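Local coordinates for protein NS6 protease (Murine norovirus 1, PDB 4ASH) that probably cleaves the viral polyprotein at specific sites as a cysteine protease with a trypsin-like fold, at residues L134-V146 and G157-A171. The protein carries 1 engineered substitution. Residues are numbered along the deposited sequence; the frame is centred on the assembly and turned at random.
Engineered in segment 134-146: A141 (natural residue Cys).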
loop_
_atom_site.group_PDB
_atom_site.type_symbol
_atom_site.label_atom_id
_atom_site.label_comp_id
_atom_site.label_asym_id
_atom_site.label_seq_id
_atom_site.Cartn_x
_atom_site.Cartn_y
_atom_site.Cartn_z
ATOM N N LEU A 134 2.242 -4.882 19.010
ATOM C CA LEU A 134 1.240 -3.901 18.614
ATOM C C LEU A 134 1.615 -3.263 17.281
ATOM O O LEU A 134 1.347 -2.084 17.036
ATOM C CB LEU A 134 1.099 -2.824 19.687
ATOM C CG LEU A 134 0.884 -3.348 21.106
ATOM C CD1 LEU A 134 0.785 -2.193 22.091
ATOM C CD2 LEU A 134 -0.353 -4.240 21.177
ATOM N N GLY A 135 2.252 -4.050 16.424
ATOM C CA GLY A 135 2.642 -3.572 15.116
ATOM C C GLY A 135 1.891 -4.318 14.038
ATOM O O GLY A 135 0.732 -4.693 14.229
ATOM N N THR A 136 2.539 -4.519 12.897
ATOM C CA THR A 136 1.936 -5.272 11.807
ATOM C C THR A 136 2.176 -6.756 12.024
ATOM O O THR A 136 3.136 -7.159 12.711
ATOM C CB THR A 136 2.478 -4.850 10.425
ATOM O OG1 THR A 136 3.902 -5.020 10.393
ATOM C CG2 THR A 136 2.138 -3.391 10.141
ATOM N N ILE A 137 1.280 -7.565 11.471
ATOM C CA ILE A 137 1.354 -9.010 11.595
ATOM C C ILE A 137 1.123 -9.687 10.253
ATOM O O ILE A 137 0.633 -9.063 9.317
ATOM C CB ILE A 137 0.298 -9.529 12.586
ATOM C CG1 ILE A 137 -1.111 -9.225 12.064
ATOM C CG2 ILE A 137 0.518 -8.925 13.962
ATOM C CD1 ILE A 137 -2.223 -9.801 12.940
ATOM N N PRO A 138 1.467 -10.982 10.153
ATOM C CA PRO A 138 1.106 -11.711 8.933
ATOM C C PRO A 138 -0.378 -11.568 8.656
ATOM O O PRO A 138 -1.217 -11.835 9.533
ATOM C CB PRO A 138 1.438 -13.158 9.288
ATOM C CG PRO A 138 2.568 -13.032 10.238
ATOM C CD PRO A 138 2.256 -11.819 11.075
ATOM N N GLY A 139 -0.698 -11.138 7.445
ATOM C CA GLY A 139 -2.071 -10.927 7.040
ATOM C C GLY A 139 -2.341 -9.465 6.730
ATOM O O GLY A 139 -3.341 -9.162 6.081
ATOM N N ASP A 140 -1.456 -8.576 7.190
ATOM C CA ASP A 140 -1.651 -7.130 7.046
ATOM C C ASP A 140 -1.211 -6.585 5.690
ATOM O O ASP A 140 -1.544 -5.443 5.366
ATOM C CB ASP A 140 -0.899 -6.335 8.117
ATOM C CG ASP A 140 -1.473 -6.492 9.514
ATOM O OD1 ASP A 140 -2.608 -7.001 9.687
ATOM O OD2 ASP A 140 -0.771 -6.063 10.445
ATOM N N ALA A 141 -0.473 -7.366 4.903
ATOM C CA ALA A 141 0.041 -6.851 3.625
ATOM C C ALA A 141 -1.078 -6.346 2.714
ATOM O O ALA A 141 -2.139 -6.965 2.595
ATOM C CB ALA A 141 0.881 -7.888 2.904
ATOM N N GLY A 142 -0.802 -5.225 2.059
ATOM C CA GLY A 142 -1.768 -4.576 1.190
ATOM C C GLY A 142 -2.401 -3.338 1.785
ATOM O O GLY A 142 -2.957 -2.520 1.050
ATOM N N CYS A 143 -2.373 -3.202 3.107
ATOM C CA CYS A 143 -2.928 -2.017 3.754
ATOM C C CYS A 143 -2.130 -0.767 3.365
ATOM O O CYS A 143 -0.893 -0.817 3.212
ATOM C CB CYS A 143 -2.994 -2.190 5.271
ATOM S SG CYS A 143 -4.239 -3.420 5.792
ATOM N N PRO A 144 -2.823 0.356 3.161
ATOM C CA PRO A 144 -2.141 1.553 2.653
ATOM C C PRO A 144 -1.343 2.336 3.698
ATOM O O PRO A 144 -1.679 2.358 4.877
ATOM C CB PRO A 144 -3.312 2.408 2.154
ATOM C CG PRO A 144 -4.401 2.086 3.159
ATOM C CD PRO A 144 -4.267 0.589 3.366
ATOM N N TYR A 145 -0.297 3.011 3.227
ATOM C CA TYR A 145 0.413 4.000 4.015
ATOM C C TYR A 145 -0.047 5.355 3.528
ATOM O O TYR A 145 0.024 5.625 2.328
ATOM C CB TYR A 145 1.914 3.902 3.745
ATOM C CG TYR A 145 2.629 2.762 4.438
ATOM C CD1 TYR A 145 2.189 1.448 4.306
ATOM C CD2 TYR A 145 3.757 3.001 5.210
ATOM C CE1 TYR A 145 2.851 0.396 4.933
ATOM C CE2 TYR A 145 4.430 1.959 5.845
ATOM C CZ TYR A 145 3.974 0.661 5.701
ATOM O OH TYR A 145 4.634 -0.382 6.327
ATOM N N VAL A 146 -0.511 6.205 4.437
ATOM C CA VAL A 146 -1.025 7.516 4.054
ATOM C C VAL A 146 -0.412 8.606 4.927
ATOM O O VAL A 146 0.109 8.336 6.000
ATOM C CB VAL A 146 -2.575 7.587 4.167
ATOM C CG1 VAL A 146 -3.231 6.527 3.288
ATOM C CG2 VAL A 146 -3.026 7.423 5.617
ATOM N N GLY A 157 1.968 4.170 -0.652
ATOM C CA GLY A 157 2.389 2.806 -0.895
ATOM C C GLY A 157 1.525 1.832 -0.122
ATOM O O GLY A 157 0.569 2.236 0.545
ATOM N N VAL A 158 1.868 0.550 -0.208
ATOM C CA VAL A 158 1.136 -0.480 0.513
ATOM C C VAL A 158 2.066 -1.329 1.376
ATOM O O VAL A 158 3.226 -1.568 1.029
ATOM C CB VAL A 158 0.329 -1.396 -0.442
ATOM C CG1 VAL A 158 -0.743 -0.592 -1.200
ATOM C CG2 VAL A 158 1.220 -2.127 -1.418
ATOM N N HIS A 159 1.539 -1.815 2.497
ATOM C CA HIS A 159 2.361 -2.616 3.396
ATOM C C HIS A 159 2.759 -3.939 2.750
ATOM O O HIS A 159 1.921 -4.639 2.176
ATOM C CB HIS A 159 1.581 -2.920 4.663
ATOM C CG HIS A 159 2.412 -3.638 5.683
ATOM N ND1 HIS A 159 3.535 -3.074 6.212
ATOM C CD2 HIS A 159 2.310 -4.887 6.202
ATOM C CE1 HIS A 159 4.087 -3.925 7.073
ATOM N NE2 HIS A 159 3.378 -5.034 7.067
ATOM N N VAL A 160 4.033 -4.316 2.852
ATOM C CA VAL A 160 4.408 -5.632 2.332
ATOM C C VAL A 160 5.210 -6.527 3.282
ATOM O O VAL A 160 5.090 -7.746 3.214
ATOM C CB VAL A 160 5.127 -5.547 0.974
ATOM C CG1 VAL A 160 4.223 -4.848 -0.033
ATOM C CG2 VAL A 160 6.483 -4.816 1.119
ATOM N N ALA A 161 6.031 -5.928 4.133
ATOM C CA ALA A 161 6.948 -6.721 4.973
ATOM C C ALA A 161 7.314 -6.062 6.289
ATOM O O ALA A 161 7.146 -4.854 6.472
ATOM C CB ALA A 161 8.213 -7.067 4.192
ATOM N N ALA A 162 7.802 -6.880 7.223
ATOM C CA ALA A 162 8.256 -6.389 8.516
ATOM C C ALA A 162 9.279 -7.355 9.095
ATOM O O ALA A 162 9.411 -8.489 8.631
ATOM C CB ALA A 162 7.073 -6.232 9.471
ATOM N N THR A 163 10.008 -6.895 10.104
ATOM C CA THR A 163 10.823 -7.792 10.908
ATOM C C THR A 163 9.932 -8.426 11.970
ATOM O O THR A 163 8.947 -7.824 12.385
ATOM C CB THR A 163 12.002 -7.031 11.543
ATOM O OG1 THR A 163 11.512 -5.925 12.313
ATOM C CG2 THR A 163 12.900 -6.488 10.460
ATOM N N ARG A 164 10.272 -9.641 12.395
ATOM C CA ARG A 164 9.497 -10.338 13.422
ATOM C C ARG A 164 9.490 -9.508 14.694
ATOM O O ARG A 164 8.435 -9.084 15.171
ATOM C CB ARG A 164 10.089 -11.716 13.704
ATOM N N SER A 165 10.685 -9.281 15.233
ATOM C CA SER A 165 10.874 -8.367 16.346
ATOM C C SER A 165 11.404 -7.065 15.773
ATOM O O SER A 165 11.987 -7.059 14.686
ATOM C CB SER A 165 11.881 -8.933 17.342
ATOM O OG SER A 165 11.745 -10.329 17.491
ATOM N N GLY A 166 11.219 -5.965 16.492
ATOM C CA GLY A 166 11.713 -4.692 16.007
ATOM C C GLY A 166 10.644 -3.946 15.236
ATOM O O GLY A 166 9.599 -4.499 14.899
ATOM N N ASN A 167 10.907 -2.682 14.945
ATOM C CA ASN A 167 9.870 -1.829 14.386
ATOM C C ASN A 167 10.051 -1.454 12.915
ATOM O O ASN A 167 9.451 -0.495 12.438
ATOM C CB ASN A 167 9.688 -0.581 15.259
ATOM C CG ASN A 167 9.215 -0.923 16.667
ATOM O OD1 ASN A 167 9.220 -2.086 17.065
ATOM N ND2 ASN A 167 8.805 0.092 17.425
ATOM N N THR A 168 10.838 -2.235 12.185
ATOM C CA THR A 168 11.053 -1.952 10.764
ATOM C C THR A 168 9.935 -2.532 9.906
ATOM O O THR A 168 9.587 -3.701 10.036
ATOM C CB THR A 168 12.386 -2.525 10.270
ATOM O OG1 THR A 168 13.460 -1.970 11.041
ATOM C CG2 THR A 168 12.599 -2.207 8.789
ATOM N N VAL A 169 9.371 -1.697 9.038
ATOM C CA VAL A 169 8.364 -2.125 8.073
ATOM C C VAL A 169 8.797 -1.653 6.679
ATOM O O VAL A 169 9.656 -0.780 6.552
ATOM C CB VAL A 169 6.972 -1.559 8.407
ATOM C CG1 VAL A 169 6.426 -2.210 9.682
ATOM C CG2 VAL A 169 7.038 -0.048 8.574
ATOM N N ILE A 170 8.217 -2.256 5.644
ATOM C CA ILE A 170 8.480 -1.865 4.259
ATOM C C ILE A 170 7.160 -1.632 3.551
ATOM O O ILE A 170 6.271 -2.488 3.596
ATOM C CB ILE A 170 9.224 -2.975 3.468
ATOM C CG1 ILE A 170 10.478 -3.446 4.219
ATOM C CG2 ILE A 170 9.537 -2.506 2.025
ATOM C CD1 ILE A 170 11.548 -2.364 4.429
ATOM N N ALA A 171 7.042 -0.483 2.897
ATOM C CA ALA A 171 5.925 -0.218 2.008
ATOM C C ALA A 171 6.431 -0.351 0.583
ATOM O O ALA A 171 7.469 0.216 0.232
ATOM C CB ALA A 171 5.383 1.176 2.248
HETATM O O HOH W 1 5.952 -7.958 12.807
#
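Over the centre of the Y145 ring sits the methyl of A171, its CB 3.5 Å from the ring centroid and almost on the normal, while the edge of the same ring meets C143 O and H159 CB in its plane. The imidazole of H159 has a neighbour over each face: T136 CG2 lies over one, displaced toward the rim, and A161 N over the opposite one, while A141 N, Y145 CE1 and V169 CB border the edge. The two rings meet rim to rim with their planes only 15° apart, neither covering the other. In this chymotrypsin-like fold, probably on the substrate-binding side, the nucleophile loop runs into strand 144-149 beside its hairpin partner, strand 152-162. By analogy with 3C-like proteases, the buried histidine, with T136 beside it, probably helps line the S1 pocket that recognises the P1 glutamine. The example illustrates how such a histidine is fixed in rotation: chi1 of -175° carries the ring across to the other segment, and chi2 near 61° presents ND1 to Y145 OH, hydrogen-bonded to it at 2.9 Å. V169 CG2 packs 3.3 Å from that hydroxyl. On the face that carries CG2, T136 OG1 lies 3.4 Å from H159 NE2. The main chain around H159 is gripped as well, its N donating to C143 O at 2.7 Å and its O accepting from G142 N. The latter bond helps hold the turn D140-C143 that carries A141, engineered in place of a cysteine that is probably the nucleophile, beside H32. D140, salt-bridged to R91, ties down the preceding turn, since I137 N donates to D140 OD2 from above the carboxylate plane. Farther out, one water donates to T136 O at 2.9 Å and to T163 O at 3.0 Å.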